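Local coordinates for p-47 protein (Clostridium botulinum E1 str. 'BoNT E Beluga', PDB 5WIX), which is of unknown function but has a TULIP-type fold resembling bactericidal/permeability-increasing protein, many of whose relatives bind lipids, so a lipid-related role is possible, at residues N300-E305 with L312-S317; N264-N269 with K278-L283; L105-D110 with L123-G128. All coordinates share one frame; numbering follows the deposited sequence.

Interaction 3 comes first along the chain, then interaction 2, then interaction 1, each a beta hairpin closed before the next begins. Interactions 1 and 2 lie in one curled antiparallel sheet, their centres about 10 Å apart, because strands 275-279 and 293-307 are neighbours in it. N279 joins them through a side-chain hydrogen bond to the backbone of F302, and the rings of F265 and F302 meet edge-to-face. Interaction 3 belongs to a different curled sheet on the opposite side of the chain's centre, its own centre about 49 Å from interaction 1 and 46 Å from interaction 2. The contacts therefore sample two sheets of an elongated, TULIP-type molecule.

Interaction 1: N300-E305 with L312-S317; sequences NDFSME and LKTRLS
A two-stranded antiparallel contact pairs D301-E305 with K313-S317 in the hairpin of strands 293-307 and 311-322, and it starts with a classic beta bulge. N300 and D301 both face S317, whose O accepts two backbone bonds, from N300 N at 2.7 Å and from D301 N at 3.2 Å. The same corner has a side-chain bond: S317 OG donates to D301 OD1 across 2.7 Å, meeting the oxygen on its syn side but 32° out of the carboxylate plane. Farther along, R315 N reaches S303 O at 2.8 Å, and E305 and K313 exchange two longer backbone bonds. On the face of F302, M304, T314 and L316 the contacts are largely apolar, though M304 CE also lies near T314 OG1. F302 CG stands anti to the backbone N (chi1 177°). Beyond it, F302 ring atom CD1 lies 3.7 Å from L316 CB and CZ 3.8 Å from T314 CG2. M304 CE meets L312 CD1 at 3.7 Å. On the other face a long salt bridge links E305 OE1 with R315 NH2 at 3.7 Å. Helix 240-252 packs on M304 and L312, strand 275-279 flanks the first strand, and strand 328-343 flanks the second.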
ATOM      1  N   ASN A 300     -11.265   4.692 -31.962  1.00 70.76           N
ATOM      2  CA  ASN A 300     -11.507   6.123 -31.815  1.00 89.97           C
ATOM      3  C   ASN A 300     -11.837   6.615 -30.412  1.00 98.47           C
ATOM      4  O   ASN A 300     -11.474   7.742 -30.059  1.00 97.28           O
ATOM      5  CB  ASN A 300     -12.623   6.540 -32.756  1.00100.85           C
ATOM      6  CG  ASN A 300     -12.122   6.786 -34.142  1.00 97.22           C
ATOM      7  OD1 ASN A 300     -11.065   7.395 -34.324  1.00 92.31           O
ATOM      8  ND2 ASN A 300     -12.855   6.295 -35.134  1.00101.33           N
ATOM      9  N   ASP A 301     -12.560   5.799 -29.641  1.00111.39           N
ATOM     10  CA  ASP A 301     -12.699   6.012 -28.195  1.00106.19           C
ATOM     11  C   ASP A 301     -12.548   4.683 -27.441  1.00 92.63           C
ATOM     12  O   ASP A 301     -13.022   3.627 -27.879  1.00 76.45           O
ATOM     13  CB  ASP A 301     -14.025   6.699 -27.846  1.00114.20           C
ATOM     14  CG  ASP A 301     -15.228   6.017 -28.457  1.00136.73           C
ATOM     15  OD1 ASP A 301     -15.247   4.773 -28.554  1.00142.61           O
ATOM     16  OD2 ASP A 301     -16.173   6.743 -28.833  1.00149.35           O
ATOM     17  N   PHE A 302     -11.857   4.745 -26.309  1.00 96.49           N
ATOM     18  CA  PHE A 302     -11.453   3.544 -25.595  1.00 89.03           C
ATOM     19  C   PHE A 302     -11.667   3.752 -24.122  1.00 87.54           C
ATOM     20  O   PHE A 302     -11.368   4.822 -23.596  1.00 83.75           O
ATOM     21  CB  PHE A 302      -9.997   3.235 -25.880  1.00 81.54           C
ATOM     22  CG  PHE A 302      -9.450   2.048 -25.140  1.00 72.46           C
ATOM     23  CD1 PHE A 302      -9.320   0.821 -25.782  1.00 67.50           C
ATOM     24  CD2 PHE A 302      -9.004   2.170 -23.841  1.00 67.27           C
ATOM     25  CE1 PHE A 302      -8.784  -0.268 -25.130  1.00 59.57           C
ATOM     26  CE2 PHE A 302      -8.473   1.089 -23.181  1.00 77.47           C
ATOM     27  CZ  PHE A 302      -8.355  -0.133 -23.827  1.00 74.38           C
ATOM     28  N   SER A 303     -12.170   2.722 -23.456  1.00 94.96           N
ATOM     29  CA  SER A 303     -12.443   2.821 -22.033  1.00 94.70           C
ATOM     30  C   SER A 303     -12.195   1.490 -21.323  1.00 92.34           C
ATOM     31  O   SER A 303     -12.623   0.430 -21.783  1.00 95.68           O
ATOM     32  CB  SER A 303     -13.873   3.284 -21.798  1.00 86.12           C
ATOM     33  OG  SER A 303     -14.543   2.341 -20.981  1.00 97.53           O
ATOM     34  N   MET A 304     -11.477   1.560 -20.210  1.00 91.02           N
ATOM     35  CA  MET A 304     -11.262   0.410 -19.342  1.00 83.03           C
ATOM     36  C   MET A 304     -11.486   0.848 -17.897  1.00 82.87           C
ATOM     37  O   MET A 304     -10.677   1.592 -17.349  1.00 85.03           O
ATOM     38  CB  MET A 304      -9.852  -0.149 -19.530  1.00 63.58           C
ATOM     39  CG  MET A 304      -9.653  -1.582 -19.039  1.00 57.94           C
ATOM     40  SD  MET A 304      -7.962  -2.220 -19.269  1.00 76.71           S
ATOM     41  CE  MET A 304      -8.258  -3.926 -19.746  1.00 73.72           C
ATOM     42  N   GLU A 305     -12.598   0.426 -17.294  1.00 95.17           N
ATOM     43  CA  GLU A 305     -12.881   0.716 -15.873  1.00105.25           C
ATOM     44  C   GLU A 305     -12.880  -0.571 -15.041  1.00 90.35           C
ATOM     45  O   GLU A 305     -13.156  -1.657 -15.559  1.00 75.05           O
ATOM     46  CB  GLU A 305     -14.226   1.461 -15.708  1.00108.25           C
ATOM     47  CG  GLU A 305     -15.483   0.584 -15.698  1.00120.00           C
ATOM     48  CD  GLU A 305     -16.785   1.394 -15.626  1.00132.82           C
ATOM     49  OE1 GLU A 305     -16.929   2.362 -16.404  1.00139.44           O
ATOM     50  OE2 GLU A 305     -17.665   1.062 -14.795  1.00126.12           O
ATOM     51  N   LEU A 312     -11.697  -6.404 -15.286  1.00 86.04           N
ATOM     52  CA  LEU A 312     -11.673  -5.188 -16.113  1.00 82.20           C
ATOM     53  C   LEU A 312     -12.698  -5.262 -17.249  1.00 75.72           C
ATOM     54  O   LEU A 312     -12.751  -6.248 -17.990  1.00 74.00           O
ATOM     55  CB  LEU A 312     -10.276  -4.960 -16.695  1.00 73.30           C
ATOM     56  CG  LEU A 312      -9.173  -4.793 -15.655  1.00 75.21           C
ATOM     57  CD1 LEU A 312      -7.902  -5.255 -16.261  1.00 96.13           C
ATOM     58  CD2 LEU A 312      -9.033  -3.344 -15.227  1.00 69.80           C
ATOM     59  N   LYS A 313     -13.525  -4.227 -17.347  1.00 78.54           N
ATOM     60  CA  LYS A 313     -14.525  -4.102 -18.406  1.00 85.85           C
ATOM     61  C   LYS A 313     -13.976  -3.160 -19.461  1.00 90.06           C
ATOM     62  O   LYS A 313     -13.780  -1.969 -19.201  1.00 83.61           O
ATOM     63  CB  LYS A 313     -15.861  -3.570 -17.851  1.00 88.73           C
ATOM     64  CG  LYS A 313     -16.978  -3.359 -18.891  1.00 89.83           C
ATOM     65  CD  LYS A 313     -18.355  -3.820 -18.343  1.00 95.48           C
ATOM     66  CE  LYS A 313     -19.212  -2.672 -17.815  1.00 99.22           C
ATOM     67  NZ  LYS A 313     -20.470  -3.144 -17.156  1.00 99.62           N
ATOM     68  N   THR A 314     -13.709  -3.687 -20.648  1.00 96.67           N
ATOM     69  CA  THR A 314     -13.180  -2.848 -21.710  1.00 86.48           C
ATOM     70  C   THR A 314     -14.249  -2.538 -22.751  1.00 87.13           C
ATOM     71  O   THR A 314     -15.039  -3.407 -23.136  1.00 78.62           O
ATOM     72  CB  THR A 314     -11.996  -3.502 -22.357  1.00 83.92           C
ATOM     73  OG1 THR A 314     -11.137  -4.035 -21.320  1.00 82.19           O
ATOM     74  CG2 THR A 314     -11.256  -2.481 -23.184  1.00 72.52           C
ATOM     75  N   ARG A 315     -14.285  -1.279 -23.179  1.00 92.08           N
ATOM     76  CA  ARG A 315     -15.340  -0.781 -24.055  1.00 95.62           C
ATOM     77  C   ARG A 315     -14.745   0.180 -25.073  1.00 86.66           C
ATOM     78  O   ARG A 315     -14.595   1.367 -24.793  1.00 89.25           O
ATOM     79  CB  ARG A 315     -16.420  -0.086 -23.233  1.00102.92           C
ATOM     80  CG  ARG A 315     -17.833  -0.365 -23.685  1.00121.46           C
ATOM     81  CD  ARG A 315     -18.841   0.463 -22.885  1.00136.97           C
ATOM     82  NE  ARG A 315     -18.727   0.234 -21.444  1.00151.99           N
ATOM     83  CZ  ARG A 315     -18.959   1.161 -20.515  1.00165.59           C
ATOM     84  NH1 ARG A 315     -19.309   2.393 -20.875  1.00177.83           N
ATOM     85  NH2 ARG A 315     -18.834   0.862 -19.226  1.00159.36           N
ATOM     86  N   LEU A 316     -14.399  -0.345 -26.245  1.00 86.40           N
ATOM     87  CA  LEU A 316     -13.808   0.458 -27.323  1.00 85.69           C
ATOM     88  C   LEU A 316     -14.650   0.493 -28.592  1.00 90.73           C
ATOM     89  O   LEU A 316     -15.482  -0.381 -28.840  1.00 89.19           O
ATOM     90  CB  LEU A 316     -12.416  -0.063 -27.680  1.00 75.42           C
ATOM     91  CG  LEU A 316     -12.276  -1.559 -27.999  1.00 73.95           C
ATOM     92  CD1 LEU A 316     -12.692  -1.897 -29.436  1.00 67.32           C
ATOM     93  CD2 LEU A 316     -10.848  -2.044 -27.707  1.00 52.68           C
ATOM     94  N   SER A 317     -14.392   1.493 -29.421  1.00103.69           N
ATOM     95  CA  SER A 317     -14.991   1.531 -30.747  1.00 97.57           C
ATOM     96  C   SER A 317     -14.136   2.319 -31.736  1.00 95.58           C
ATOM     97  O   SER A 317     -13.426   3.255 -31.368  1.00 95.40           O
ATOM     98  CB  SER A 317     -16.388   2.126 -30.685  1.00 85.88           C
ATOM     99  OG  SER A 317     -16.312   3.538 -30.694  1.00100.14           O
TER

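Interaction 2: N264-N269 with K278-L283; sequences NFNVIN and KNKNTL
K278 forms an antiparallel hydrogen-bonded pair with N266 in the beta hairpin of strands 265-269 and 275-279, part of the same sheet as strand 293-307. N266 N donates to K278 O at 2.8 Å, and K278 N returns a bond to N266 O at 3.0 Å. N279 follows opposite F265 as a non-hydrogen-bonded pair, and its side chain reaches strand 293-307: its OD1 takes the backbone N-H of F302, and its ND2 reaches N281 O at 3.1 Å, from above the carbonyl plane. At K280 the strand gives way to a loop, yet K280 N still bonds to N264 O at 2.6 Å. CG of K280 stands anti to the backbone N (chi1 -175°), and farther out CE passes N266 OD1 at 3.5 Å while NZ bonds to N263 O. N281 then offers OD1 to N264 ND2 at 2.9 Å; the two amide planes stand 73° apart, so the groups meet crossed. Last comes L283, which brings CD2 over one face of the F265 ring, 4.2 Å above its plane and offset toward the rim, and sets CD1 3.9 Å from F265 CZ. The chemistry is thus divided: backbone and amide bonds carry the pairing past the end of the strand, while the apolar part is a leucine methyl set over the rim of a phenylalanine ring that also meets helix 240-252.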
ATOM      1  N   ASN A 264      -0.713   8.156 -25.597  1.00 69.58           N
ATOM      2  CA  ASN A 264      -2.029   8.052 -26.215  1.00 66.52           C
ATOM      3  C   ASN A 264      -3.185   7.875 -25.235  1.00 78.76           C
ATOM      4  O   ASN A 264      -4.349   7.993 -25.634  1.00 64.04           O
ATOM      5  CB  ASN A 264      -2.042   6.889 -27.200  1.00 77.06           C
ATOM      6  CG  ASN A 264      -1.194   7.165 -28.418  1.00 78.39           C
ATOM      7  OD1 ASN A 264      -0.333   6.375 -28.793  1.00 84.37           O
ATOM      8  ND2 ASN A 264      -1.413   8.315 -29.022  1.00 67.43           N
ATOM      9  N   PHE A 265      -2.867   7.609 -23.961  1.00 93.74           N
ATOM     10  CA  PHE A 265      -3.875   7.324 -22.924  1.00 72.57           C
ATOM     11  C   PHE A 265      -3.951   8.313 -21.771  1.00 78.45           C
ATOM     12  O   PHE A 265      -2.934   8.836 -21.302  1.00 81.97           O
ATOM     13  CB  PHE A 265      -3.630   5.948 -22.318  1.00 68.24           C
ATOM     14  CG  PHE A 265      -3.972   4.824 -23.228  1.00 61.20           C
ATOM     15  CD1 PHE A 265      -5.272   4.366 -23.308  1.00 66.24           C
ATOM     16  CD2 PHE A 265      -2.999   4.240 -24.022  1.00 59.39           C
ATOM     17  CE1 PHE A 265      -5.593   3.333 -24.143  1.00 63.41           C
ATOM     18  CE2 PHE A 265      -3.311   3.211 -24.871  1.00 57.89           C
ATOM     19  CZ  PHE A 265      -4.615   2.756 -24.931  1.00 60.79           C
ATOM     20  N   ASN A 266      -5.175   8.526 -21.296  1.00 90.92           N
ATOM     21  CA  ASN A 266      -5.437   9.270 -20.068  1.00 90.59           C
ATOM     22  C   ASN A 266      -6.001   8.367 -18.977  1.00 94.56           C
ATOM     23  O   ASN A 266      -6.664   7.368 -19.265  1.00 97.50           O
ATOM     24  CB  ASN A 266      -6.415  10.415 -20.333  1.00 89.79           C
ATOM     25  CG  ASN A 266      -5.713  11.731 -20.580  1.00 97.93           C
ATOM     26  OD1 ASN A 266      -4.529  11.880 -20.259  1.00101.39           O
ATOM     27  ND2 ASN A 266      -6.438  12.700 -21.142  1.00 90.61           N
ATOM     28  N   VAL A 267      -5.740   8.701 -17.719  1.00 94.58           N
ATOM     29  CA  VAL A 267      -6.540   8.097 -16.665  1.00 98.96           C
ATOM     30  C   VAL A 267      -7.346   9.209 -16.005  1.00 88.28           C
ATOM     31  O   VAL A 267      -6.794  10.193 -15.506  1.00 90.26           O
ATOM     32  CB  VAL A 267      -5.695   7.304 -15.631  1.00103.10           C
ATOM     33  CG1 VAL A 267      -4.410   8.038 -15.273  1.00113.01           C
ATOM     34  CG2 VAL A 267      -6.532   6.995 -14.408  1.00 83.93           C
ATOM     35  N   ILE A 268      -8.665   9.045 -16.055  1.00 86.10           N
ATOM     36  CA  ILE A 268      -9.624  10.067 -15.646  1.00 94.83           C
ATOM     37  C   ILE A 268     -10.142   9.832 -14.217  1.00108.27           C
ATOM     38  O   ILE A 268     -10.462   8.704 -13.834  1.00107.68           O
ATOM     39  CB  ILE A 268     -10.808  10.098 -16.633  1.00 90.19           C
ATOM     40  CG1 ILE A 268     -10.304  10.429 -18.031  1.00 97.68           C
ATOM     41  CG2 ILE A 268     -11.825  11.132 -16.230  1.00 99.28           C
ATOM     42  CD1 ILE A 268      -9.780  11.847 -18.148  1.00109.42           C
ATOM     43  N   ASN A 269     -10.223  10.898 -13.428  1.00106.64           N
ATOM     44  CA  ASN A 269     -10.661  10.769 -12.047  1.00104.38           C
ATOM     45  C   ASN A 269     -12.186  10.649 -11.914  1.00111.94           C
ATOM     46  O   ASN A 269     -12.939  11.323 -12.627  1.00119.53           O
ATOM     47  CB  ASN A 269     -10.143  11.956 -11.226  1.00106.16           C
ATOM     48  CG  ASN A 269      -8.647  11.860 -10.931  1.00105.19           C
ATOM     49  OD1 ASN A 269      -7.963  10.947 -11.396  1.00 91.84           O
ATOM     50  ND2 ASN A 269      -8.137  12.808 -10.147  1.00111.11           N
ATOM     51  N   LYS A 278      -9.257   6.126 -20.087  1.00 87.46           N
ATOM     52  CA  LYS A 278      -9.753   6.492 -21.404  1.00 97.35           C
ATOM     53  C   LYS A 278      -8.603   6.801 -22.370  1.00 94.63           C
ATOM     54  O   LYS A 278      -7.485   7.103 -21.951  1.00 96.13           O
ATOM     55  CB  LYS A 278     -10.705   7.676 -21.299  1.00100.34           C
ATOM     56  CG  LYS A 278     -12.046   7.328 -20.675  1.00102.72           C
ATOM     57  CD  LYS A 278     -13.099   8.333 -21.127  1.00121.28           C
ATOM     58  CE  LYS A 278     -14.480   8.005 -20.586  1.00130.69           C
ATOM     59  NZ  LYS A 278     -14.566   8.228 -19.115  1.00136.15           N
ATOM     60  N   ASN A 279      -8.866   6.695 -23.666  1.00 95.94           N
ATOM     61  CA  ASN A 279      -7.883   7.112 -24.665  1.00 88.07           C
ATOM     62  C   ASN A 279      -7.820   8.641 -24.806  1.00 92.07           C
ATOM     63  O   ASN A 279      -8.845   9.338 -24.715  1.00 84.49           O
ATOM     64  CB  ASN A 279      -8.197   6.474 -26.010  1.00 75.74           C
ATOM     65  CG  ASN A 279      -9.540   6.904 -26.556  1.00 87.66           C
ATOM     66  OD1 ASN A 279     -10.502   7.105 -25.811  1.00 92.65           O
ATOM     67  ND2 ASN A 279      -9.613   7.050 -27.870  1.00100.42           N
ATOM     68  N   LYS A 280      -6.611   9.163 -25.012  1.00 91.87           N
ATOM     69  CA  LYS A 280      -6.402  10.613 -25.087  1.00 92.91           C
ATOM     70  C   LYS A 280      -6.755  11.087 -26.477  1.00 87.29           C
ATOM     71  O   LYS A 280      -7.127  12.241 -26.686  1.00 88.43           O
ATOM     72  CB  LYS A 280      -4.947  10.982 -24.750  1.00 96.57           C
ATOM     73  CG  LYS A 280      -4.653  12.494 -24.685  1.00 97.34           C
ATOM     74  CD  LYS A 280      -3.144  12.797 -24.545  1.00 98.38           C
ATOM     75  CE  LYS A 280      -2.583  12.441 -23.161  1.00 96.45           C
ATOM     76  NZ  LYS A 280      -1.115  12.716 -23.046  1.00 90.28           N
ATOM     77  N   ASN A 281      -6.646  10.155 -27.419  1.00 92.36           N
ATOM     78  CA  ASN A 281      -6.802  10.420 -28.841  1.00 86.45           C
ATOM     79  C   ASN A 281      -6.841   9.126 -29.648  1.00 95.36           C
ATOM     80  O   ASN A 281      -6.883   8.025 -29.076  1.00 92.33           O
ATOM     81  CB  ASN A 281      -5.668  11.311 -29.343  1.00 73.65           C
ATOM     82  CG  ASN A 281      -4.301  10.828 -28.889  1.00 80.45           C
ATOM     83  OD1 ASN A 281      -4.018   9.630 -28.873  1.00 91.96           O
ATOM     84  ND2 ASN A 281      -3.447  11.767 -28.506  1.00 80.30           N
ATOM     85  N   THR A 282      -6.802   9.265 -30.974  1.00 90.24           N
ATOM     86  CA  THR A 282      -6.934   8.124 -31.866  1.00 72.45           C
ATOM     87  C   THR A 282      -5.791   7.134 -31.639  1.00 75.55           C
ATOM     88  O   THR A 282      -4.613   7.508 -31.642  1.00 85.22           O
ATOM     89  CB  THR A 282      -6.969   8.559 -33.360  1.00 80.52           C
ATOM     90  OG1 THR A 282      -7.999   9.537 -33.568  1.00 88.34           O
ATOM     91  CG2 THR A 282      -7.235   7.354 -34.258  1.00 62.20           C
ATOM     92  N   LEU A 283      -6.147   5.872 -31.422  1.00 63.41           N
ATOM     93  CA  LEU A 283      -5.157   4.814 -31.287  1.00 82.10           C
ATOM     94  C   LEU A 283      -4.895   4.147 -32.637  1.00 81.62           C
ATOM     95  O   LEU A 283      -5.802   3.549 -33.226  1.00 83.31           O
ATOM     96  CB  LEU A 283      -5.623   3.774 -30.260  1.00 81.03           C
ATOM     97  CG  LEU A 283      -6.264   4.370 -29.007  1.00 82.83           C
ATOM     98  CD1 LEU A 283      -6.818   3.269 -28.091  1.00 82.25           C
ATOM     99  CD2 LEU A 283      -5.267   5.250 -28.266  1.00 80.34           C
TER

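Interaction 3: L105-D110 with L123-G128; sequences LEIKLD and LKFSFG
L109 meets F125 at the centre of this contact, as a non-hydrogen-bonded antiparallel pair of the hairpin formed by strands 104-113 and 120-125. CG of L109 lies anti to the carbonyl carbon (chi1 -56°), and CD2 beyond it comes 3.5 Å from F125 CD1, while L109 CB touches L123 CD1 at 3.9 Å. The F125 ring has a second apolar neighbour in I107, whose CD1 is 4.0 Å from F125 CE1. The other branch of I107, CG2, lies at the edge of the F127 ring, near its plane, close to CD1 and CE1. One isoleucine thus touches two phenylalanines with two different methyl groups. On the other side of the chain S126 OG lies 3.6 Å from K108 CG, set against the aliphatic part of the lysine, with D110 CB also nearby.

Backbone bonds hold these groups in place. S126 N donates to K108 O at 2.9 Å with an N-H...O angle of 142°. K124 N reaches D110 O at 3.3 Å along a straighter path (168°), and the return bond, D110 N to K124 O, is weak.

Farther out, F125 meets F173 edge-to-face, and backbone bonds tie L123 to F173 and A174. L109 and L123 both pack on F192 of strand 187-195. I107 touches I80 and L109 touches L78 of strand 78-85, a neighbour of strand 104-113, and S126 lies on F112.

Two backbone bonds, one weak, pair D110 with K124, and a third carries the link on to S126 and K108. One side is apolar, leucine, isoleucine and phenylalanine; the other carries S126, K108 and D110. That division puts the apolar side into the interior beside strands 78-85 and 187-195, while K108 and D110 stay partly exposed to solvent.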
ATOM      1  N   LEU A 105       1.791   1.734  29.639  1.00 88.77           N
ATOM      2  CA  LEU A 105       1.910   3.090  29.127  1.00 87.66           C
ATOM      3  C   LEU A 105       1.260   3.233  27.767  1.00 91.94           C
ATOM      4  O   LEU A 105       1.046   2.250  27.062  1.00102.14           O
ATOM      5  CB  LEU A 105       3.384   3.480  29.020  1.00 85.81           C
ATOM      6  CG  LEU A 105       4.200   3.092  30.244  1.00 80.69           C
ATOM      7  CD1 LEU A 105       5.696   3.251  30.007  1.00 84.48           C
ATOM      8  CD2 LEU A 105       3.736   3.974  31.376  1.00 95.53           C
ATOM      9  N   GLU A 106       0.942   4.469  27.414  1.00 91.91           N
ATOM     10  CA  GLU A 106       0.648   4.837  26.035  1.00 85.84           C
ATOM     11  C   GLU A 106       1.704   5.842  25.629  1.00 97.66           C
ATOM     12  O   GLU A 106       1.967   6.789  26.376  1.00101.49           O
ATOM     13  CB  GLU A 106      -0.749   5.440  25.883  1.00 72.60           C
ATOM     14  CG  GLU A 106      -1.862   4.426  25.730  1.00 74.27           C
ATOM     15  CD  GLU A 106      -3.187   5.103  25.437  1.00 95.91           C
ATOM     16  OE1 GLU A 106      -4.054   4.473  24.788  1.00107.77           O
ATOM     17  OE2 GLU A 106      -3.358   6.274  25.847  1.00 97.53           O
ATOM     18  N   ILE A 107       2.329   5.632  24.471  1.00 95.35           N
ATOM     19  CA  ILE A 107       3.383   6.533  24.001  1.00102.99           C
ATOM     20  C   ILE A 107       3.206   6.990  22.545  1.00112.77           C
ATOM     21  O   ILE A 107       2.546   6.321  21.745  1.00107.54           O
ATOM     22  CB  ILE A 107       4.772   5.882  24.122  1.00 96.07           C
ATOM     23  CG1 ILE A 107       4.862   5.011  25.365  1.00 77.15           C
ATOM     24  CG2 ILE A 107       5.844   6.941  24.184  1.00102.94           C
ATOM     25  CD1 ILE A 107       6.277   4.625  25.708  1.00 84.95           C
ATOM     26  N   LYS A 108       3.811   8.136  22.223  1.00117.77           N
ATOM     27  CA  LYS A 108       3.746   8.720  20.891  1.00106.98           C
ATOM     28  C   LYS A 108       4.919   8.305  19.992  1.00104.82           C
ATOM     29  O   LYS A 108       6.089   8.274  20.408  1.00110.02           O
ATOM     30  CB  LYS A 108       3.689  10.250  20.979  1.00106.75           C
ATOM     31  CG  LYS A 108       3.764  10.942  19.617  1.00105.35           C
ATOM     32  CD  LYS A 108       3.794  12.458  19.723  1.00106.96           C
ATOM     33  CE  LYS A 108       2.396  13.017  19.881  1.00117.80           C
ATOM     34  NZ  LYS A 108       2.344  14.454  19.511  1.00125.61           N
ATOM     35  N   LEU A 109       4.583   7.980  18.752  1.00 83.98           N
ATOM     36  CA  LEU A 109       5.585   7.830  17.722  1.00 87.96           C
ATOM     37  C   LEU A 109       5.513   9.005  16.755  1.00 91.22           C
ATOM     38  O   LEU A 109       4.436   9.548  16.479  1.00 84.74           O
ATOM     39  CB  LEU A 109       5.392   6.527  16.971  1.00 84.86           C
ATOM     40  CG  LEU A 109       5.381   5.297  17.859  1.00 87.57           C
ATOM     41  CD1 LEU A 109       5.334   4.061  16.989  1.00 73.53           C
ATOM     42  CD2 LEU A 109       6.613   5.302  18.731  1.00 96.46           C
ATOM     43  N   ASP A 110       6.667   9.415  16.253  1.00 93.79           N
ATOM     44  CA  ASP A 110       6.683  10.398  15.182  1.00 99.98           C
ATOM     45  C   ASP A 110       7.842  10.114  14.244  1.00 94.23           C
ATOM     46  O   ASP A 110       8.741   9.327  14.560  1.00 92.12           O
ATOM     47  CB  ASP A 110       6.765  11.818  15.736  1.00101.00           C
ATOM     48  CG  ASP A 110       6.041  12.816  14.857  1.00115.97           C
ATOM     49  OD1 ASP A 110       5.940  12.545  13.637  1.00125.39           O
ATOM     50  OD2 ASP A 110       5.569  13.855  15.374  1.00112.34           O
ATOM     51  N   LEU A 123      11.002   6.303  11.647  1.00 90.22           N
ATOM     52  CA  LEU A 123       9.957   6.251  12.666  1.00 97.62           C
ATOM     53  C   LEU A 123      10.489   5.713  13.997  1.00103.93           C
ATOM     54  O   LEU A 123      10.896   4.553  14.101  1.00106.90           O
ATOM     55  CB  LEU A 123       8.776   5.408  12.185  1.00 78.00           C
ATOM     56  CG  LEU A 123       7.605   5.375  13.166  1.00 89.79           C
ATOM     57  CD1 LEU A 123       7.187   6.780  13.554  1.00 80.02           C
ATOM     58  CD2 LEU A 123       6.426   4.618  12.599  1.00 83.27           C
ATOM     59  N   LYS A 124      10.481   6.572  15.012  1.00100.45           N
ATOM     60  CA  LYS A 124      11.032   6.232  16.319  1.00 92.87           C
ATOM     61  C   LYS A 124      10.041   6.616  17.408  1.00 91.41           C
ATOM     62  O   LYS A 124       9.004   7.213  17.113  1.00 89.12           O
ATOM     63  CB  LYS A 124      12.378   6.938  16.537  1.00 91.31           C
ATOM     64  CG  LYS A 124      13.428   6.621  15.470  1.00 95.76           C
ATOM     65  CD  LYS A 124      14.863   6.853  15.955  1.00103.70           C
ATOM     66  CE  LYS A 124      15.184   8.333  16.141  1.00108.94           C
ATOM     67  NZ  LYS A 124      16.521   8.544  16.779  1.00105.10           N
ATOM     68  N   PHE A 125      10.345   6.255  18.654  1.00104.36           N
ATOM     69  CA  PHE A 125       9.614   6.777  19.819  1.00 93.75           C
ATOM     70  C   PHE A 125       9.813   8.279  19.952  1.00 97.87           C
ATOM     71  O   PHE A 125      10.832   8.798  19.497  1.00114.52           O
ATOM     72  CB  PHE A 125      10.109   6.124  21.090  1.00 89.03           C
ATOM     73  CG  PHE A 125       9.494   4.797  21.394  1.00 87.87           C
ATOM     74  CD1 PHE A 125       8.157   4.701  21.760  1.00 88.38           C
ATOM     75  CD2 PHE A 125      10.276   3.648  21.400  1.00 91.75           C
ATOM     76  CE1 PHE A 125       7.593   3.464  22.090  1.00 87.04           C
ATOM     77  CE2 PHE A 125       9.726   2.413  21.731  1.00 86.57           C
ATOM     78  CZ  PHE A 125       8.382   2.321  22.079  1.00 79.89           C
ATOM     79  N   SER A 126       8.892   8.986  20.602  1.00 95.09           N
ATOM     80  CA  SER A 126       9.139  10.413  20.848  1.00115.75           C
ATOM     81  C   SER A 126       8.478  10.958  22.113  1.00120.27           C
ATOM     82  O   SER A 126       7.258  11.090  22.178  1.00124.58           O
ATOM     83  CB  SER A 126       8.686  11.251  19.642  1.00113.61           C
ATOM     84  OG  SER A 126       7.304  11.567  19.704  1.00113.33           O
ATOM     85  N   PHE A 127       9.291  11.298  23.110  1.00119.95           N
ATOM     86  CA  PHE A 127       8.755  11.887  24.336  1.00122.73           C
ATOM     87  C   PHE A 127       9.224  13.330  24.481  1.00147.77           C
ATOM     88  O   PHE A 127       9.949  13.672  25.419  1.00137.95           O
ATOM     89  CB  PHE A 127       9.150  11.091  25.588  1.00 98.99           C
ATOM     90  CG  PHE A 127       9.549   9.669  25.324  1.00103.84           C
ATOM     91  CD1 PHE A 127       8.701   8.798  24.669  1.00113.25           C
ATOM     92  CD2 PHE A 127      10.769   9.192  25.770  1.00108.15           C
ATOM     93  CE1 PHE A 127       9.086   7.482  24.436  1.00113.91           C
ATOM     94  CE2 PHE A 127      11.152   7.882  25.542  1.00107.69           C
ATOM     95  CZ  PHE A 127      10.307   7.027  24.878  1.00109.86           C
ATOM     96  N   GLY A 128       8.813  14.173  23.542  1.00167.35           N
ATOM     97  CA  GLY A 128       9.149  15.581  23.601  1.00168.83           C
ATOM     98  C   GLY A 128       8.316  16.301  24.642  1.00158.68           C
ATOM     99  O   GLY A 128       8.262  15.899  25.807  1.00152.60           O
TER